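Local coordinates for fibrillarin-like rRNA/tRNA 2'-O-methyltransferase (Aeropyrum pernix, PDB 4DF3), which probably uses S-adenosylmethionine to methylate ribose 2'-hydroxyls in rRNA and tRNA, at sites chosen by a guide RNA within box C/D ribonucleoprotein particles, at residues D79-L84 with G175-M180; D149-D154 with A162-N167; T203-D206 with E210-D213. The protein carries 2 engineered substitutions. All coordinates share one frame; numbering follows the deposited sequence.

Contact 1 of 3, residues D79-L84 with G175-M180; sequences DRILYL and GGYMLM. With SAM (S-adenosylmethionine), chain C.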
loop_
_atom_site.group_PDB
_atom_site.type_symbol
_atom_site.label_atom_id
_atom_site.label_comp_id
_atom_site.label_asym_id
_atom_site.label_seq_id
_atom_site.Cartn_x
_atom_site.Cartn_y
_atom_site.Cartn_z
ATOM N N ASP A 79 -10.199 -6.193 5.513
ATOM C CA ASP A 79 -10.140 -4.764 5.682
ATOM C C ASP A 79 -10.836 -4.042 4.497
ATOM O O ASP A 79 -10.753 -4.473 3.359
ATOM C CB ASP A 79 -8.689 -4.264 5.680
ATOM C CG ASP A 79 -8.023 -4.350 7.032
ATOM O OD1 ASP A 79 -8.679 -4.756 7.992
ATOM O OD2 ASP A 79 -6.803 -4.009 7.111
ATOM N N ARG A 80 -11.421 -2.908 4.829
ATOM C CA ARG A 80 -11.843 -1.924 3.865
ATOM C C ARG A 80 -10.779 -0.813 3.950
ATOM O O ARG A 80 -10.469 -0.326 5.078
ATOM C CB ARG A 80 -13.174 -1.348 4.345
ATOM C CG ARG A 80 -14.282 -2.399 4.537
ATOM C CD ARG A 80 -14.581 -3.138 3.306
ATOM N NE ARG A 80 -15.357 -4.369 3.544
ATOM C CZ ARG A 80 -16.676 -4.503 3.335
ATOM N NH1 ARG A 80 -17.418 -3.481 2.877
ATOM N NH2 ARG A 80 -17.258 -5.679 3.581
ATOM N N ILE A 81 -10.231 -0.421 2.791
ATOM C CA ILE A 81 -9.067 0.469 2.718
ATOM C C ILE A 81 -9.363 1.610 1.758
ATOM O O ILE A 81 -9.832 1.390 0.614
ATOM C CB ILE A 81 -7.823 -0.312 2.182
ATOM C CG1 ILE A 81 -7.377 -1.384 3.198
ATOM C CG2 ILE A 81 -6.635 0.623 1.961
ATOM C CD1 ILE A 81 -6.388 -2.352 2.594
ATOM N N LEU A 82 -9.091 2.835 2.202
ATOM C CA LEU A 82 -9.184 3.943 1.288
ATOM C C LEU A 82 -7.750 4.181 0.779
ATOM O O LEU A 82 -6.842 4.498 1.542
ATOM C CB LEU A 82 -9.683 5.205 1.997
ATOM C CG LEU A 82 -9.622 6.526 1.185
ATOM C CD1 LEU A 82 -10.413 6.348 -0.123
ATOM C CD2 LEU A 82 -10.270 7.664 2.063
ATOM N N TYR A 83 -7.590 4.073 -0.528
ATOM C CA TYR A 83 -6.256 4.183 -1.147
ATOM C C TYR A 83 -6.195 5.435 -2.032
ATOM O O TYR A 83 -6.877 5.481 -3.084
ATOM C CB TYR A 83 -6.005 2.928 -1.975
ATOM C CG TYR A 83 -4.556 2.727 -2.424
ATOM C CD1 TYR A 83 -3.996 1.477 -2.390
ATOM C CD2 TYR A 83 -3.792 3.783 -2.944
ATOM C CE1 TYR A 83 -2.722 1.268 -2.900
ATOM C CE2 TYR A 83 -2.453 3.598 -3.409
ATOM C CZ TYR A 83 -1.962 2.326 -3.402
ATOM O OH TYR A 83 -0.695 2.081 -3.875
ATOM N N LEU A 84 -5.419 6.422 -1.573
ATOM C CA LEU A 84 -5.313 7.707 -2.262
ATOM C C LEU A 84 -4.133 7.603 -3.206
ATOM O O LEU A 84 -2.981 7.422 -2.750
ATOM C CB LEU A 84 -5.178 8.893 -1.305
ATOM C CG LEU A 84 -6.329 9.083 -0.276
ATOM C CD1 LEU A 84 -6.082 10.324 0.560
ATOM C CD2 LEU A 84 -7.709 9.066 -0.895
ATOM N N GLY A 175 -9.250 4.344 15.480
ATOM C CA GLY A 175 -8.092 3.450 15.551
ATOM C C GLY A 175 -7.627 2.918 14.198
ATOM O O GLY A 175 -6.714 2.095 14.172
ATOM N N GLY A 176 -8.261 3.356 13.100
ATOM C CA GLY A 176 -7.836 2.953 11.763
ATOM C C GLY A 176 -6.369 3.332 11.531
ATOM O O GLY A 176 -5.897 4.294 12.106
ATOM N N TYR A 177 -5.676 2.579 10.695
ATOM C CA TYR A 177 -4.285 2.892 10.397
ATOM C C TYR A 177 -4.145 3.835 9.210
ATOM O O TYR A 177 -4.998 3.886 8.327
ATOM C CB TYR A 177 -3.543 1.604 10.096
ATOM C CG TYR A 177 -4.098 0.688 9.011
ATOM C CD1 TYR A 177 -3.716 0.845 7.666
ATOM C CD2 TYR A 177 -5.068 -0.355 9.335
ATOM C CE1 TYR A 177 -4.178 0.005 6.672
ATOM C CE2 TYR A 177 -5.550 -1.208 8.316
ATOM C CZ TYR A 177 -5.123 -1.005 6.988
ATOM O OH TYR A 177 -5.568 -1.853 5.982
ATOM N N MET A 178 -3.043 4.568 9.180
ATOM C CA MET A 178 -2.769 5.491 8.073
ATOM C C MET A 178 -1.348 5.241 7.664
ATOM O O MET A 178 -0.413 5.294 8.512
ATOM C CB MET A 178 -2.898 6.959 8.611
ATOM C CG MET A 178 -2.909 8.091 7.545
ATOM S SD MET A 178 -1.323 8.258 6.718
ATOM C CE MET A 178 -0.317 8.738 8.064
ATOM N N LEU A 179 -1.156 4.851 6.400
ATOM C CA LEU A 179 0.183 4.683 5.860
ATOM C C LEU A 179 0.324 5.730 4.780
ATOM O O LEU A 179 -0.515 5.848 3.871
ATOM C CB LEU A 179 0.320 3.296 5.233
ATOM C CG LEU A 179 0.386 2.139 6.253
ATOM C CD1 LEU A 179 0.034 0.803 5.497
ATOM C CD2 LEU A 179 1.813 2.060 6.898
ATOM N N MET A 180 1.392 6.500 4.893
ATOM C CA MET A 180 1.637 7.645 3.936
ATOM C C MET A 180 3.096 7.582 3.381
ATOM O O MET A 180 4.062 7.552 4.145
ATOM C CB MET A 180 1.358 9.043 4.545
ATOM C CG MET A 180 1.396 10.124 3.437
ATOM S SD MET A 180 1.049 11.751 4.177
ATOM C CE MET A 180 2.605 12.323 4.789
HETATM N N SAM C . 0.442 3.962 -5.058
HETATM C CA SAM C . 0.895 3.518 -6.408
HETATM C C SAM C . 1.614 2.179 -6.219
HETATM O O SAM C . 2.243 1.933 -5.169
HETATM O OXT SAM C . 1.565 1.338 -7.110
HETATM C CB SAM C . 1.881 4.535 -7.080
HETATM C CG SAM C . 1.189 5.886 -7.014
HETATM S SD SAM C . 1.794 7.151 -8.166
HETATM C CE SAM C . 3.237 7.516 -7.133
HETATM C "C5'" SAM C . 0.740 8.578 -7.716
HETATM C "C4'" SAM C . -0.619 8.584 -8.421
HETATM O "O4'" SAM C . -1.552 9.476 -7.814
HETATM C "C3'" SAM C . -0.628 8.982 -9.890
HETATM O "O3'" SAM C . -1.207 7.867 -10.575
HETATM C "C2'" SAM C . -1.392 10.312 -9.988
HETATM O "O2'" SAM C . -2.164 10.405 -11.164
HETATM C "C1'" SAM C . -2.301 10.249 -8.768
HETATM N N9 SAM C . -2.581 11.550 -8.130
HETATM C C8 SAM C . -1.762 12.671 -7.947
HETATM N N7 SAM C . -2.500 13.644 -7.285
HETATM C C5 SAM C . -3.736 13.174 -7.063
HETATM C C6 SAM C . -4.838 13.721 -6.427
HETATM N N6 SAM C . -4.878 14.999 -5.884
HETATM N N1 SAM C . -5.913 12.843 -6.389
HETATM C C2 SAM C . -6.027 11.560 -6.892
HETATM N N3 SAM C . -4.906 11.039 -7.516
HETATM C C4 SAM C . -3.824 11.857 -7.604
#
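Ile81 and Tyr177 mark where strands 80-84 and 176-183 come nearest, yet their CA atoms are still 9.4 Å apart. The two strands run parallel in one sheet with strand 148-153 lying between them, so they meet through side chains and not through backbone bonds. Tyr177 does most of the reaching. Its ring carbon CG sits between the backbone N and the carbonyl carbon (chi1 54°), a setting that sends the ring across the middle strand toward Asp79. There Tyr177 OH donates to Asp79 OD2 at 2.7 Å. The carboxylate oxygen lies at the ring edge, in the ring plane, while the phenol meets it on its anti side and 32° out of the carboxylate plane. Ile81 comes in obliquely beside this bond, bringing CG1 to 3.4 Å and CD1 to 3.5 Å from Tyr177 OH. Tyr177 also packs on Pro74 and Val75. At the far end of strand 80-84, the amino N of S-adenosylmethionine donates to Tyr83 OH at the edge of the tyrosine ring, at a very short 2.5 Å whose exact value is doubtful. Asp79 OD2 takes a second hydrogen bond from the backbone N of Lys76. Two donors on one buried carboxylate oxygen probably help to keep Asp79 ionised, and they tie the residue just ahead of strand 80-84 to the preceding loop and to a strand two places away.

Contact 2 of 3, residues D149-D154 with A162-N167; sequences DGLYAD and AIVVRN. With SAM (S-adenosylmethionine), chain C.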
loop_
_atom_site.group_PDB
_atom_site.type_symbol
_atom_site.label_atom_id
_atom_site.label_comp_id
_atom_site.label_asym_id
_atom_site.label_seq_id
_atom_site.Cartn_x
_atom_site.Cartn_y
_atom_site.Cartn_z
ATOM N N ASP A 149 -11.064 0.748 7.443
ATOM C CA ASP A 149 -10.153 0.277 8.478
ATOM C C ASP A 149 -8.791 0.928 8.373
ATOM O O ASP A 149 -8.057 1.023 9.386
ATOM C CB ASP A 149 -10.001 -1.197 8.364
ATOM C CG ASP A 149 -11.328 -1.912 8.619
ATOM O OD1 ASP A 149 -11.742 -1.894 9.765
ATOM O OD2 ASP A 149 -11.940 -2.411 7.681
ATOM N N GLY A 150 -8.433 1.354 7.157
ATOM C CA GLY A 150 -7.094 1.931 6.928
ATOM C C GLY A 150 -7.139 2.922 5.749
ATOM O O GLY A 150 -8.062 2.876 4.890
ATOM N N LEU A 151 -6.157 3.777 5.733
ATOM C CA LEU A 151 -6.016 4.829 4.695
ATOM C C LEU A 151 -4.563 4.748 4.263
ATOM O O LEU A 151 -3.666 4.837 5.050
ATOM C CB LEU A 151 -6.366 6.196 5.274
ATOM C CG LEU A 151 -6.392 7.355 4.277
ATOM C CD1 LEU A 151 -6.954 8.565 5.040
ATOM C CD2 LEU A 151 -5.053 7.696 3.655
ATOM N N TYR A 152 -4.354 4.521 2.953
ATOM C CA TYR A 152 -3.043 4.428 2.414
ATOM C C TYR A 152 -2.923 5.565 1.379
ATOM O O TYR A 152 -3.802 5.719 0.510
ATOM C CB TYR A 152 -2.922 3.079 1.678
ATOM C CG TYR A 152 -1.503 2.854 1.131
ATOM C CD1 TYR A 152 -0.534 2.194 1.892
ATOM C CD2 TYR A 152 -1.151 3.313 -0.175
ATOM C CE1 TYR A 152 0.771 1.995 1.354
ATOM C CE2 TYR A 152 0.178 3.114 -0.719
ATOM C CZ TYR A 152 1.110 2.461 0.108
ATOM O OH TYR A 152 2.362 2.213 -0.398
ATOM N N ALA A 153 -1.841 6.339 1.466
ATOM C CA ALA A 153 -1.744 7.572 0.644
ATOM C C ALA A 153 -0.414 7.594 -0.048
ATOM O O ALA A 153 0.620 7.537 0.608
ATOM C CB ALA A 153 -1.948 8.838 1.493
ATOM N N ASP A 154 -0.449 7.709 -1.371
ATOM C CA ASP A 154 0.756 7.892 -2.163
ATOM C C ASP A 154 0.408 8.735 -3.384
ATOM O O ASP A 154 0.389 8.216 -4.483
ATOM C CB ASP A 154 1.315 6.527 -2.595
ATOM C CG ASP A 154 2.696 6.637 -3.299
ATOM O OD1 ASP A 154 3.141 5.615 -3.875
ATOM O OD2 ASP A 154 3.300 7.750 -3.334
ATOM N N ALA A 162 -2.200 17.215 4.644
ATOM C CA ALA A 162 -3.530 17.887 4.675
ATOM C C ALA A 162 -4.585 17.087 3.923
ATOM O O ALA A 162 -5.706 16.999 4.398
ATOM C CB ALA A 162 -3.430 19.338 4.088
ATOM N N ILE A 163 -4.203 16.491 2.794
ATOM C CA ILE A 163 -5.154 15.654 2.007
ATOM C C ILE A 163 -5.510 14.430 2.855
ATOM O O ILE A 163 -6.708 14.018 2.941
ATOM C CB ILE A 163 -4.528 15.208 0.678
ATOM C CG1 ILE A 163 -4.234 16.448 -0.174
ATOM C CG2 ILE A 163 -5.403 14.087 -0.049
ATOM C CD1 ILE A 163 -3.485 16.123 -1.436
ATOM N N VAL A 164 -4.461 13.815 3.437
ATOM C CA VAL A 164 -4.699 12.673 4.355
ATOM C C VAL A 164 -5.644 13.006 5.484
ATOM O O VAL A 164 -6.608 12.217 5.736
ATOM C CB VAL A 164 -3.394 12.089 4.890
ATOM C CG1 VAL A 164 -3.616 11.086 6.063
ATOM C CG2 VAL A 164 -2.611 11.411 3.673
ATOM N N VAL A 165 -5.382 14.134 6.185
ATOM C CA VAL A 165 -6.227 14.459 7.354
ATOM C C VAL A 165 -7.682 14.644 6.952
ATOM O O VAL A 165 -8.610 14.213 7.651
ATOM C CB VAL A 165 -5.616 15.674 8.092
ATOM C CG1 VAL A 165 -6.592 16.292 9.056
ATOM C CG2 VAL A 165 -4.311 15.196 8.806
ATOM N N ARG A 166 -7.884 15.322 5.820
ATOM C CA ARG A 166 -9.239 15.626 5.309
ATOM C C ARG A 166 -10.001 14.353 4.995
ATOM O O ARG A 166 -11.176 14.170 5.394
ATOM C CB ARG A 166 -9.097 16.451 4.045
ATOM C CG ARG A 166 -10.419 17.128 3.588
ATOM C CD ARG A 166 -10.133 18.013 2.428
ATOM N NE ARG A 166 -9.132 19.045 2.771
ATOM C CZ ARG A 166 -8.125 19.393 1.982
ATOM N NH1 ARG A 166 -7.974 18.863 0.776
ATOM N NH2 ARG A 166 -7.274 20.334 2.393
ATOM N N ASN A 167 -9.345 13.457 4.236
ATOM C CA ASN A 167 -9.941 12.148 4.014
ATOM C C ASN A 167 -10.161 11.344 5.329
ATOM O O ASN A 167 -11.157 10.637 5.484
ATOM C CB ASN A 167 -9.101 11.364 3.037
ATOM C CG ASN A 167 -9.366 11.790 1.612
ATOM O OD1 ASN A 167 -10.141 11.126 0.903
ATOM N ND2 ASN A 167 -8.726 12.913 1.165
HETATM N N SAM C . 0.442 3.962 -5.058
HETATM C CA SAM C . 0.895 3.518 -6.408
HETATM C C SAM C . 1.614 2.179 -6.219
HETATM O O SAM C . 2.243 1.933 -5.169
HETATM O OXT SAM C . 1.565 1.338 -7.110
HETATM C CB SAM C . 1.881 4.535 -7.080
HETATM C CG SAM C . 1.189 5.886 -7.014
HETATM S SD SAM C . 1.794 7.151 -8.166
HETATM C CE SAM C . 3.237 7.516 -7.133
HETATM C "C5'" SAM C . 0.740 8.578 -7.716
HETATM C "C4'" SAM C . -0.619 8.584 -8.421
HETATM O "O4'" SAM C . -1.552 9.476 -7.814
HETATM C "C3'" SAM C . -0.628 8.982 -9.890
HETATM O "O3'" SAM C . -1.207 7.867 -10.575
HETATM C "C2'" SAM C . -1.392 10.312 -9.988
HETATM O "O2'" SAM C . -2.164 10.405 -11.164
HETATM C "C1'" SAM C . -2.301 10.249 -8.768
HETATM N N9 SAM C . -2.581 11.550 -8.130
HETATM C C8 SAM C . -1.762 12.671 -7.947
HETATM N N7 SAM C . -2.500 13.644 -7.285
HETATM C C5 SAM C . -3.736 13.174 -7.063
HETATM C C6 SAM C . -4.838 13.721 -6.427
HETATM N N6 SAM C . -4.878 14.999 -5.884
HETATM N N1 SAM C . -5.913 12.843 -6.389
HETATM C C2 SAM C . -6.027 11.560 -6.892
HETATM N N3 SAM C . -4.906 11.039 -7.516
HETATM C C4 SAM C . -3.824 11.857 -7.604
#
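Ala153 and Val164 form the tightest apolar pair here, with Ala153 CB only 3.4 Å from Val164 CG2, closer than carbon atoms usually pack. Val164 presents that methyl because CG1 takes the place anti to its backbone N (chi1 169°), which puts CG2 beside the N. Further back along the strand, Leu151 extends toward the helix and lays CD1 at 3.7 Å from Val164 O and 4.3 Å from Val164 CG1. The same methyl meets Asn167 CB at 4.1 Å, the two side chains crossing at about a right angle.

One group of polar bonds belongs to the helix. Asn167 ND2 donates to Ile163 O at 2.9 Å, nearly straight at 167°; that carbonyl also receives Asn167 N, and the two donors arrive from opposite faces of its plane. The amide of Asn167 is further held by Tyr141, whose OH meets OD1, and by Ala135 O, which accepts from ND2.

Cofactor contact comes from the strand's end: Asp154 OD1 accepts a weak, 3.4 Å hydrogen bond from the amino N of S-adenosylmethionine and pairs with Lys61. Segments 150-153 and 162-167 run nearly antiparallel, at 157° with axes 9.8 Å apart, as in a beta-alpha-beta crossover: helix 160-171 carries the chain from strand 148-153 to its parallel neighbour 176-183, and the cofactor lies at the strand's C-terminal end, as in Rossmann-like methyltransferases.

Contact 3 of 3, residues T203-D206 with E210-D213; sequences TLMD and EIKD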
loop_
_atom_site.group_PDB
_atom_site.type_symbol
_atom_site.label_atom_id
_atom_site.label_comp_id
_atom_site.label_asym_id
_atom_site.label_seq_id
_atom_site.Cartn_x
_atom_site.Cartn_y
_atom_site.Cartn_z
ATOM N N THR A 203 1.344 18.277 10.597
ATOM C CA THR A 203 -0.027 18.313 10.032
ATOM C C THR A 203 -0.765 17.033 10.408
ATOM O O THR A 203 -1.926 17.067 10.805
ATOM C CB THR A 203 0.068 18.558 8.508
ATOM O OG1 THR A 203 0.689 19.831 8.291
ATOM C CG2 THR A 203 -1.291 18.572 7.835
ATOM N N LEU A 204 -0.066 15.884 10.350
ATOM C CA LEU A 204 -0.693 14.638 10.706
ATOM C C LEU A 204 -1.039 14.667 12.193
ATOM O O LEU A 204 -2.133 14.298 12.580
ATOM C CB LEU A 204 0.235 13.422 10.382
ATOM C CG LEU A 204 0.478 13.271 8.876
ATOM C CD1 LEU A 204 1.517 12.132 8.598
ATOM C CD2 LEU A 204 -0.840 12.900 8.131
ATOM N N MET A 205 -0.081 15.118 13.012
ATOM C CA MET A 205 -0.227 15.087 14.470
ATOM C C MET A 205 -1.303 16.065 14.891
ATOM O O MET A 205 -2.164 15.709 15.694
ATOM C CB MET A 205 1.082 15.438 15.157
ATOM C CG MET A 205 2.220 14.555 14.698
ATOM S SD MET A 205 3.716 14.695 15.686
ATOM C CE MET A 205 4.330 16.375 15.471
ATOM N N ASP A 206 -1.266 17.262 14.314
ATOM C CA ASP A 206 -2.367 18.246 14.510
ATOM C C ASP A 206 -3.729 17.717 14.054
ATOM O O ASP A 206 -4.763 18.220 14.522
ATOM C CB ASP A 206 -2.106 19.627 13.825
ATOM C CG ASP A 206 -0.979 20.422 14.484
ATOM O OD1 ASP A 206 -0.533 20.063 15.602
ATOM O OD2 ASP A 206 -0.486 21.371 13.819
ATOM N N GLU A 210 -1.291 9.794 15.409
ATOM C CA GLU A 210 -0.052 9.742 16.138
ATOM C C GLU A 210 0.894 8.814 15.426
ATOM O O GLU A 210 0.502 7.714 15.075
ATOM C CB GLU A 210 -0.299 9.234 17.542
ATOM C CG GLU A 210 -0.989 10.265 18.432
ATOM C CD GLU A 210 -1.330 9.639 19.774
ATOM O OE1 GLU A 210 -0.394 9.139 20.451
ATOM O OE2 GLU A 210 -2.542 9.615 20.108
ATOM N N ILE A 211 2.147 9.237 15.284
ATOM C CA ILE A 211 3.071 8.485 14.471
ATOM C C ILE A 211 3.568 7.239 15.221
ATOM O O ILE A 211 4.128 7.361 16.327
ATOM C CB ILE A 211 4.268 9.352 14.132
ATOM C CG1 ILE A 211 3.808 10.695 13.474
ATOM C CG2 ILE A 211 5.166 8.579 13.174
ATOM C CD1 ILE A 211 2.783 10.521 12.379
ATOM N N LYS A 212 3.372 6.056 14.662
ATOM C CA LYS A 212 3.795 4.826 15.272
ATOM C C LYS A 212 5.133 4.343 14.755
ATOM O O LYS A 212 5.912 3.686 15.487
ATOM C CB LYS A 212 2.740 3.758 15.048
ATOM C CG LYS A 212 2.880 2.575 16.006
ATOM C CD LYS A 212 1.667 1.646 16.063
ATOM C CE LYS A 212 1.927 0.634 17.177
ATOM N NZ LYS A 212 1.045 -0.514 17.009
ATOM N N ASP A 213 5.408 4.609 13.479
ATOM C CA ASP A 213 6.683 4.146 12.884
ATOM C C ASP A 213 6.969 4.980 11.628
ATOM O O ASP A 213 6.033 5.544 11.019
ATOM C CB ASP A 213 6.664 2.642 12.538
ATOM C CG ASP A 213 8.062 2.019 12.448
ATOM O OD1 ASP A 213 9.062 2.641 12.815
ATOM O OD2 ASP A 213 8.195 0.913 11.930
#
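Ile211 is the residue on which this contact turns: it meets Leu204 and Met205, neighbours on the last turn of helix 195-206, and every contact is apolar. Leu204 points toward the strand and offers its CD1 methyl, which lies 4.3 Å from Ile211 CD1. Met205 comes from the outer side, and here it is the methylene rather than the sulfur that is nearest, Met205 CG standing 4.3 Å from Ile211 CG1. What lets one isoleucine serve both is its bent branch: CG1 lies beside the backbone N (chi1 -54°) and CD1 folds back (chi2 -47°), bringing the end of the side chain closer to the helix than its first bond would suggest. These are loose van der Waals distances. Leu204 is buried and also packs against Met178 and Met180, whereas Met205 is exposed, so the packing runs from the interior out to the surface.

The backbones approach most closely at Met205 and Glu210, with CA atoms 5.6 Å apart, since only a short loop of four residues joins the helix to the strand. Strand 211-216 is the outermost on this side of the seven-stranded sheet, where antiparallel strand 224-229 is inserted between it and 176-183; the resulting order 3-2-1-4-5-7-6 is that of the Rossmann-like, class I methyltransferases.

Polar links bind each segment to its surroundings. Glu210 shares backbone hydrogen bonding with Val230, while Lys212 and Asp213 are set together against the single residue Tyr228, each with a backbone bond to it, which makes a classic beta bulge. On the helix, Asp206 forms a salt bridge with Lys202.

All three contacts involve the same seven-stranded sheet. Contact 2 is nested along the chain inside the loop closed by contact 1, and their centres are about 7 Å apart; its strand 148-153 fills the gap between the two strands of contact 1. Contact 3 follows later in sequence, its centre about 14 Å from that of contact 1 and about 12 Å from that of contact 2. Helix 160-171 bridges to it, with Val164 and Val165 packing on Leu204. Contacts 1 and 2 both reach S-adenosylmethionine, so the central strands form part of the cofactor site while contact 3 lies at the sheet's hairpin margin.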